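Local coordinates for protein peptidyl tryptophan dihydroxylase (Pseudomonas putida, PDB 7CTQ) that uses bound FAD as a flavoprotein monooxygenase to dihydroxylate a peptidyl tryptophan, a step essential for making the tryptophylquinone cofactor of quinohemoprotein amine dehydrogenase, at residues A[315-318]-A[319-322]; A[423-426]-A[427-431]; A[297-300]-A[301-305]. All blocks are in the same frame, centred on the assembly; numbering follows the deposited sequence. Where two conformers were deposited one is given.

Contact 1 of 3, residues A[315-318]-A[319-322]; sequences LRFA and RIGR
Arg319 lies back along its own helix over Leu315, one turn earlier, and its NH1 comes within 3.6 Å of Leu315 CB, set obliquely to the guanidinium plane. Its CG sits beside the backbone N (chi1 -70°) and the chain then runs extended to NE, which carries the charged end past the Leu315 carbonyl to a salt bridge between NH2 and Asp345. Arg319 CB sits 3.8 Å above one face of the Arg322 guanidinium, toward its rim, while Arg322 NH1 bonds the backbone O atoms of Asp345 and Gln347. Replacing Arg319 by an alanine would probably leave the Asp345 carboxylate without this salt bridge and take away the cover over Leu315 CB. On another side, Ile320 CD1 lies over one face of the Arg316 guanidinium, 3.8 Å from Arg316 NE, and also approaches the edge of the Phe317 ring, near its plane, with 4.4 Å to Phe317 CD1. Beneath the side chains run regular i to i+4 bonds, such as Ile320 N to Arg316 O at 2.9 Å. This is the pattern of a mid-helix segment, here in helix 299-327, where the Phe317 side chain, packed on helix 274-282, lies about 9 Å from the FAD.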
loop_
_atom_site.group_PDB
_atom_site.type_symbol
_atom_site.label_atom_id
_atom_site.label_comp_id
_atom_site.label_asym_id
_atom_site.label_seq_id
_atom_site.Cartn_x
_atom_site.Cartn_y
_atom_site.Cartn_z
ATOM N N LEU A 315 7.454 -3.840 5.456
ATOM C CA LEU A 315 8.729 -3.427 6.019
ATOM C C LEU A 315 9.479 -2.513 5.065
ATOM O O LEU A 315 10.131 -1.552 5.506
ATOM C CB LEU A 315 9.568 -4.660 6.372
ATOM C CG LEU A 315 9.080 -5.421 7.610
ATOM C CD1 LEU A 315 9.900 -6.687 7.824
ATOM C CD2 LEU A 315 9.136 -4.533 8.865
ATOM N N ARG A 316 9.408 -2.792 3.759
ATOM C CA ARG A 316 10.088 -1.930 2.794
ATOM C C ARG A 316 9.479 -0.532 2.787
ATOM O O ARG A 316 10.195 0.477 2.864
ATOM C CB ARG A 316 10.038 -2.537 1.393
ATOM C CG ARG A 316 10.676 -1.617 0.346
ATOM C CD ARG A 316 10.538 -2.144 -1.072
ATOM N NE ARG A 316 10.847 -1.099 -2.048
ATOM C CZ ARG A 316 12.081 -0.749 -2.414
ATOM N NH1 ARG A 316 13.141 -1.359 -1.887
ATOM N NH2 ARG A 316 12.257 0.216 -3.312
ATOM N N PHE A 317 8.151 -0.449 2.711
ATOM C CA PHE A 317 7.525 0.864 2.705
ATOM C C PHE A 317 7.738 1.591 4.025
ATOM O O PHE A 317 7.886 2.819 4.030
ATOM C CB PHE A 317 6.041 0.730 2.358
ATOM C CG PHE A 317 5.805 0.154 0.985
ATOM C CD1 PHE A 317 6.678 0.461 -0.064
ATOM C CD2 PHE A 317 4.740 -0.721 0.746
ATOM C CE1 PHE A 317 6.487 -0.064 -1.324
ATOM C CE2 PHE A 317 4.535 -1.260 -0.522
ATOM C CZ PHE A 317 5.406 -0.934 -1.562
ATOM N N ALA A 318 7.789 0.858 5.145
ATOM C CA ALA A 318 8.037 1.491 6.441
ATOM C C ALA A 318 9.420 2.126 6.486
ATOM O O ALA A 318 9.600 3.211 7.056
ATOM C CB ALA A 318 7.893 0.468 7.569
ATOM N N ARG A 319 10.415 1.446 5.911
ATOM C CA ARG A 319 11.775 1.972 5.897
ATOM C C ARG A 319 11.924 3.125 4.916
ATOM O O ARG A 319 12.713 4.045 5.157
ATOM C CB ARG A 319 12.767 0.865 5.541
ATOM C CG ARG A 319 12.924 -0.168 6.644
ATOM C CD ARG A 319 13.880 -1.315 6.250
ATOM N NE ARG A 319 13.914 -2.315 7.314
ATOM C CZ ARG A 319 13.552 -3.591 7.188
ATOM N NH1 ARG A 319 13.130 -4.073 6.023
ATOM N NH2 ARG A 319 13.624 -4.392 8.238
ATOM N N ILE A 320 11.205 3.077 3.802
ATOM C CA ILE A 320 11.217 4.203 2.882
ATOM C C ILE A 320 10.667 5.438 3.574
ATOM O O ILE A 320 11.243 6.528 3.485
ATOM C CB ILE A 320 10.432 3.849 1.611
ATOM C CG1 ILE A 320 11.274 2.903 0.751
ATOM C CG2 ILE A 320 10.060 5.114 0.843
ATOM C CD1 ILE A 320 10.576 2.396 -0.473
ATOM N N GLY A 321 9.575 5.271 4.323
ATOM C CA GLY A 321 9.025 6.384 5.077
ATOM C C GLY A 321 9.977 6.888 6.141
ATOM O O GLY A 321 10.149 8.101 6.309
ATOM N N ARG A 322 10.640 5.961 6.843
ATOM C CA ARG A 322 11.628 6.337 7.849
ATOM C C ARG A 322 12.693 7.257 7.266
ATOM O O ARG A 322 13.079 8.256 7.887
ATOM C CB ARG A 322 12.277 5.077 8.423
ATOM C CG ARG A 322 13.537 5.348 9.242
ATOM C CD ARG A 322 14.437 4.124 9.280
ATOM N NE ARG A 322 15.061 3.899 7.984
ATOM C CZ ARG A 322 15.577 2.735 7.596
ATOM N NH1 ARG A 322 15.549 1.687 8.413
ATOM N NH2 ARG A 322 16.120 2.623 6.391
#

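Contact 2 of 3, residues A[423-426]-A[427-431]; sequences RRWL and LEQGL
The C-terminal end of helix 416-428 closes in a Schellman motif, and Trp425 of the last turn packs against Gln429 just beyond it. Gln429 CG stands 3.3 Å from the centroid of the Trp425 six-membered ring and only 3° off the ring normal, a CH-pi contact made squarely over the face. Two torsions bring this about: Trp425 CG, set opposite the backbone N, swings the indole to where Gln429, one turn later, can cover it, while the Gln429 chain bends at chi2 and lays its amide back across the ring system. The amide plane makes 29° with the indole, and Gln429 NE2 reaches a point 3.6 Å from Trp425 NE1. At the other end of the amide, OE1 accepts a weak hydrogen bond from Thr379, while the indole also packs on Val386 and Leu394.

In the motif itself, the carbonyl of Leu426 takes the bond that ends the helix, from Leu431 N at 2.9 Å, and a weak one from Gln429 N at 3.1 Å. Gly430 N bonds Leu427 O at 3.0 Å. Between them Gly430 has a positive phi of 99°, where a CB would be jammed against the preceding carbonyl oxygen, which calls for glycine. The reversal brings Leu431 back beside Leu426: the two side chains lie side by side and point the same way, with Leu431 CD2 3.9 Å from Leu426 CB and nearly as close to its CD1. Both leucines touch Trp355, and Leu426 also meets Leu407 of helix 407-410. On the exposed side, Glu428 extends its chain back past the carbonyl of Arg424, with Glu428 CG 3.4 Å from Arg424 O.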
loop_
_atom_site.group_PDB
_atom_site.type_symbol
_atom_site.label_atom_id
_atom_site.label_comp_id
_atom_site.label_asym_id
_atom_site.label_seq_id
_atom_site.Cartn_x
_atom_site.Cartn_y
_atom_site.Cartn_z
ATOM N N ARG A 423 27.142 -15.229 -13.136
ATOM C CA ARG A 423 28.308 -14.695 -12.432
ATOM C C ARG A 423 28.021 -13.340 -11.799
ATOM O O ARG A 423 28.489 -13.052 -10.691
ATOM C CB ARG A 423 29.485 -14.566 -13.395
ATOM C CG ARG A 423 30.052 -15.883 -13.856
ATOM C CD ARG A 423 31.244 -15.656 -14.774
ATOM N NE ARG A 423 31.943 -16.907 -15.064
ATOM C CZ ARG A 423 32.908 -17.426 -14.309
ATOM N NH1 ARG A 423 33.306 -16.808 -13.207
ATOM N NH2 ARG A 423 33.484 -18.565 -14.664
ATOM N N ARG A 424 27.299 -12.477 -12.510
ATOM C CA ARG A 424 26.957 -11.167 -11.962
ATOM C C ARG A 424 26.060 -11.294 -10.737
ATOM O O ARG A 424 26.231 -10.563 -9.761
ATOM C CB ARG A 424 26.274 -10.318 -13.030
ATOM C CG ARG A 424 27.210 -9.824 -14.118
ATOM C CD ARG A 424 26.561 -8.701 -14.904
ATOM N NE ARG A 424 25.241 -9.075 -15.416
ATOM C CZ ARG A 424 25.037 -9.687 -16.580
ATOM N NH1 ARG A 424 26.072 -10.003 -17.355
ATOM N NH2 ARG A 424 23.802 -9.995 -16.968
ATOM N N TRP A 425 25.082 -12.203 -10.776
ATOM C CA TRP A 425 24.243 -12.421 -9.599
ATOM C C TRP A 425 25.082 -12.878 -8.410
ATOM O O TRP A 425 24.937 -12.363 -7.299
ATOM C CB TRP A 425 23.143 -13.443 -9.916
ATOM C CG TRP A 425 22.118 -13.581 -8.834
ATOM C CD1 TRP A 425 21.001 -12.815 -8.661
ATOM C CD2 TRP A 425 22.119 -14.538 -7.766
ATOM N NE1 TRP A 425 20.305 -13.241 -7.550
ATOM C CE2 TRP A 425 20.970 -14.298 -6.988
ATOM C CE3 TRP A 425 22.980 -15.585 -7.397
ATOM C CZ2 TRP A 425 20.657 -15.064 -5.855
ATOM C CZ3 TRP A 425 22.666 -16.345 -6.273
ATOM C CH2 TRP A 425 21.512 -16.080 -5.519
ATOM N N LEU A 426 25.991 -13.829 -8.630
ATOM C CA LEU A 426 26.794 -14.335 -7.521
ATOM C C LEU A 426 27.645 -13.234 -6.905
ATOM O O LEU A 426 27.867 -13.211 -5.687
ATOM C CB LEU A 426 27.675 -15.486 -8.001
ATOM C CG LEU A 426 26.874 -16.731 -8.415
ATOM C CD1 LEU A 426 27.765 -17.720 -9.166
ATOM C CD2 LEU A 426 26.239 -17.388 -7.196
ATOM N N LEU A 427 28.167 -12.341 -7.738
ATOM C CA LEU A 427 28.942 -11.213 -7.228
ATOM C C LEU A 427 28.096 -10.363 -6.297
ATOM O O LEU A 427 28.530 -9.986 -5.203
ATOM C CB LEU A 427 29.436 -10.372 -8.399
ATOM C CG LEU A 427 30.800 -9.724 -8.287
ATOM C CD1 LEU A 427 31.856 -10.770 -8.603
ATOM C CD2 LEU A 427 30.872 -8.547 -9.241
ATOM N N GLU A 428 26.873 -10.054 -6.726
ATOM C CA GLU A 428 25.975 -9.244 -5.932
ATOM C C GLU A 428 25.547 -9.947 -4.659
ATOM O O GLU A 428 25.126 -9.274 -3.716
ATOM C CB GLU A 428 24.759 -8.867 -6.776
ATOM C CG GLU A 428 25.122 -7.912 -7.907
ATOM C CD GLU A 428 24.066 -7.814 -9.013
ATOM O OE1 GLU A 428 23.122 -8.641 -9.041
ATOM O OE2 GLU A 428 24.208 -6.920 -9.875
ATOM N N GLN A 429 25.651 -11.278 -4.600
ATOM C CA GLN A 429 25.314 -12.004 -3.387
ATOM C C GLN A 429 26.526 -12.240 -2.493
ATOM O O GLN A 429 26.393 -12.877 -1.442
ATOM C CB GLN A 429 24.632 -13.337 -3.726
ATOM C CG GLN A 429 23.405 -13.184 -4.621
ATOM C CD GLN A 429 22.454 -12.097 -4.150
ATOM O OE1 GLN A 429 22.144 -11.999 -2.968
ATOM N NE2 GLN A 429 21.980 -11.284 -5.077
ATOM N N GLY A 430 27.683 -11.687 -2.848
ATOM C CA GLY A 430 28.841 -11.750 -1.979
ATOM C C GLY A 430 29.846 -12.830 -2.320
ATOM O O GLY A 430 30.804 -13.024 -1.560
ATOM N N LEU A 431 29.648 -13.555 -3.414
ATOM C CA LEU A 431 30.628 -14.533 -3.881
ATOM C C LEU A 431 31.538 -13.809 -4.861
ATOM O O LEU A 431 31.213 -13.668 -6.043
ATOM C CB LEU A 431 29.954 -15.736 -4.530
ATOM C CG LEU A 431 30.973 -16.770 -5.033
ATOM C CD1 LEU A 431 31.392 -17.696 -3.907
ATOM C CD2 LEU A 431 30.449 -17.556 -6.219
#

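Contact 3 of 3, residues A[297-300]-A[301-305]; sequences ERAG and LARQF
Arg298 and Leu301 slant across each other at the start of helix 299-327; in the conformer given, Leu301 CD1 lies 4.1 Å from Arg298 NE, oblique to the guanidinium plane, a light and tentative contact. The arginine, at the N-cap position, bends at chi3 in this conformer, and its guanidinium continues past the leucine to a salt bridge from NH1 to Asp372. Leu301 leans toward it because its CG lies beside the backbone N (chi1 -66°), the direction that leads back to the first residues of the helix. The Arg298 carbonyl accepts the helical bond from Ala302 N at 3.0 Å.

Arg303 takes another direction. Its CG is folded over the carbonyl of the residue one turn before, with 3.1 Å between Arg303 CG and Ala299 O, and CD stays almost as near before the chain bends away at chi3. The same oxygen receives Arg303 N at 2.7 Å, so backbone amide and methylenes together cover it. Gln304, with its chain extended beyond CG, instead runs forward to a hydrogen bond from NE2 to Gln308.

These directions sort the neighbours round the helix. Ala299 and Ala302 bear on Leu292 of helix 285-294, Leu301 meets Val371 and Glu373 of strand 370-378, and Gln304 rests on Pro364 of strand 359-367.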
loop_
_atom_site.group_PDB
_atom_site.type_symbol
_atom_site.label_atom_id
_atom_site.label_comp_id
_atom_site.label_asym_id
_atom_site.label_seq_id
_atom_site.Cartn_x
_atom_site.Cartn_y
_atom_site.Cartn_z
ATOM N N GLU A 297 -5.422 -27.975 -2.436
ATOM C CA GLU A 297 -4.427 -28.790 -1.737
ATOM C C GLU A 297 -3.131 -28.022 -1.476
ATOM O O GLU A 297 -2.339 -28.429 -0.615
ATOM C CB GLU A 297 -4.146 -30.082 -2.534
ATOM C CG GLU A 297 -3.440 -29.908 -3.899
ATOM C CD GLU A 297 -4.413 -29.703 -5.062
ATOM O OE1 GLU A 297 -5.545 -29.230 -4.820
ATOM O OE2 GLU A 297 -4.056 -30.019 -6.222
ATOM N N ARG A 298 -2.914 -26.910 -2.185
ATOM C CA ARG A 298 -1.726 -26.077 -2.036
ATOM C C ARG A 298 -2.013 -24.776 -1.290
ATOM O O ARG A 298 -1.257 -23.810 -1.425
ATOM C CB ARG A 298 -1.122 -25.788 -3.413
ATOM C CG ARG A 298 -1.039 -27.023 -4.298
ATOM C CD ARG A 298 -0.013 -26.872 -5.410
ATOM N NE ARG A 298 1.248 -27.555 -5.111
ATOM C CZ ARG A 298 2.164 -27.860 -6.024
ATOM N NH1 ARG A 298 3.284 -28.472 -5.665
ATOM N NH2 ARG A 298 1.958 -27.561 -7.299
ATOM N N ALA A 299 -3.085 -24.739 -0.494
ATOM C CA ALA A 299 -3.429 -23.526 0.241
ATOM C C ALA A 299 -2.323 -23.108 1.215
ATOM O O ALA A 299 -2.099 -21.912 1.435
ATOM C CB ALA A 299 -4.745 -23.733 0.997
ATOM N N GLY A 300 -1.664 -24.074 1.860
ATOM C CA GLY A 300 -0.580 -23.712 2.761
ATOM C C GLY A 300 0.484 -22.891 2.057
ATOM O O GLY A 300 0.892 -21.827 2.539
ATOM N N LEU A 301 0.934 -23.366 0.891
ATOM C CA LEU A 301 1.924 -22.619 0.120
ATOM C C LEU A 301 1.375 -21.271 -0.303
ATOM O O LEU A 301 2.053 -20.245 -0.180
ATOM C CB LEU A 301 2.354 -23.412 -1.107
ATOM C CG LEU A 301 3.127 -24.710 -0.885
ATOM C CD1 LEU A 301 3.255 -25.481 -2.204
ATOM C CD2 LEU A 301 4.494 -24.411 -0.277
ATOM N N ALA A 302 0.145 -21.251 -0.811
ATOM C CA ALA A 302 -0.442 -19.996 -1.254
ATOM C C ALA A 302 -0.586 -19.024 -0.098
ATOM O O ALA A 302 -0.349 -17.821 -0.256
ATOM C CB ALA A 302 -1.802 -20.251 -1.928
ATOM N N ARG A 303 -0.963 -19.523 1.082
ATOM C CA ARG A 303 -1.115 -18.622 2.219
ATOM C C ARG A 303 0.230 -18.053 2.636
ATOM O O ARG A 303 0.348 -16.851 2.903
ATOM C CB ARG A 303 -1.781 -19.338 3.400
ATOM C CG ARG A 303 -3.272 -19.678 3.174
ATOM C CD ARG A 303 -3.783 -20.760 4.148
ATOM N NE ARG A 303 -4.065 -20.184 5.460
ATOM C CZ ARG A 303 -4.756 -20.787 6.423
ATOM N NH1 ARG A 303 -4.947 -20.163 7.578
ATOM N NH2 ARG A 303 -5.249 -22.008 6.237
ATOM N N GLN A 304 1.259 -18.907 2.676
ATOM C CA GLN A 304 2.591 -18.439 3.038
ATOM C C GLN A 304 3.103 -17.428 2.021
ATOM O O GLN A 304 3.710 -16.415 2.386
ATOM C CB GLN A 304 3.548 -19.622 3.153
ATOM C CG GLN A 304 4.970 -19.195 3.545
ATOM C CD GLN A 304 5.953 -20.351 3.569
ATOM O OE1 GLN A 304 5.555 -21.499 3.716
ATOM N NE2 GLN A 304 7.250 -20.048 3.420
ATOM N N PHE A 305 2.832 -17.664 0.736
ATOM C CA PHE A 305 3.284 -16.725 -0.282
ATOM C C PHE A 305 2.712 -15.329 -0.034
ATOM O O PHE A 305 3.441 -14.327 -0.086
ATOM C CB PHE A 305 2.902 -17.235 -1.680
ATOM C CG PHE A 305 3.456 -16.392 -2.783
ATOM C CD1 PHE A 305 2.751 -15.289 -3.253
ATOM C CD2 PHE A 305 4.702 -16.676 -3.324
ATOM C CE1 PHE A 305 3.277 -14.472 -4.246
ATOM C CE2 PHE A 305 5.234 -15.875 -4.335
ATOM C CZ PHE A 305 4.524 -14.764 -4.789
#

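In the fold
Along the chain the order is contact 3, contact 1, contact 2. The first two belong to helix 299-327: contact 3 opens it and contact 1 lies about five turns further on, their centres about 27 Å apart. Contact 1 is the more central, about 11 Å from the centre of the chain, whereas contact 3 lies where the helix start meets strands 359-367 and 370-378. Those strands lead on to the C-terminal helices, and contact 2 ends the last of these. Its centre is about 31 Å from the chain centre and about 26 and 30 Å from those of contacts 1 and 3. Helix 299-327 thus runs from the two strands to the neighbourhood of the flavin.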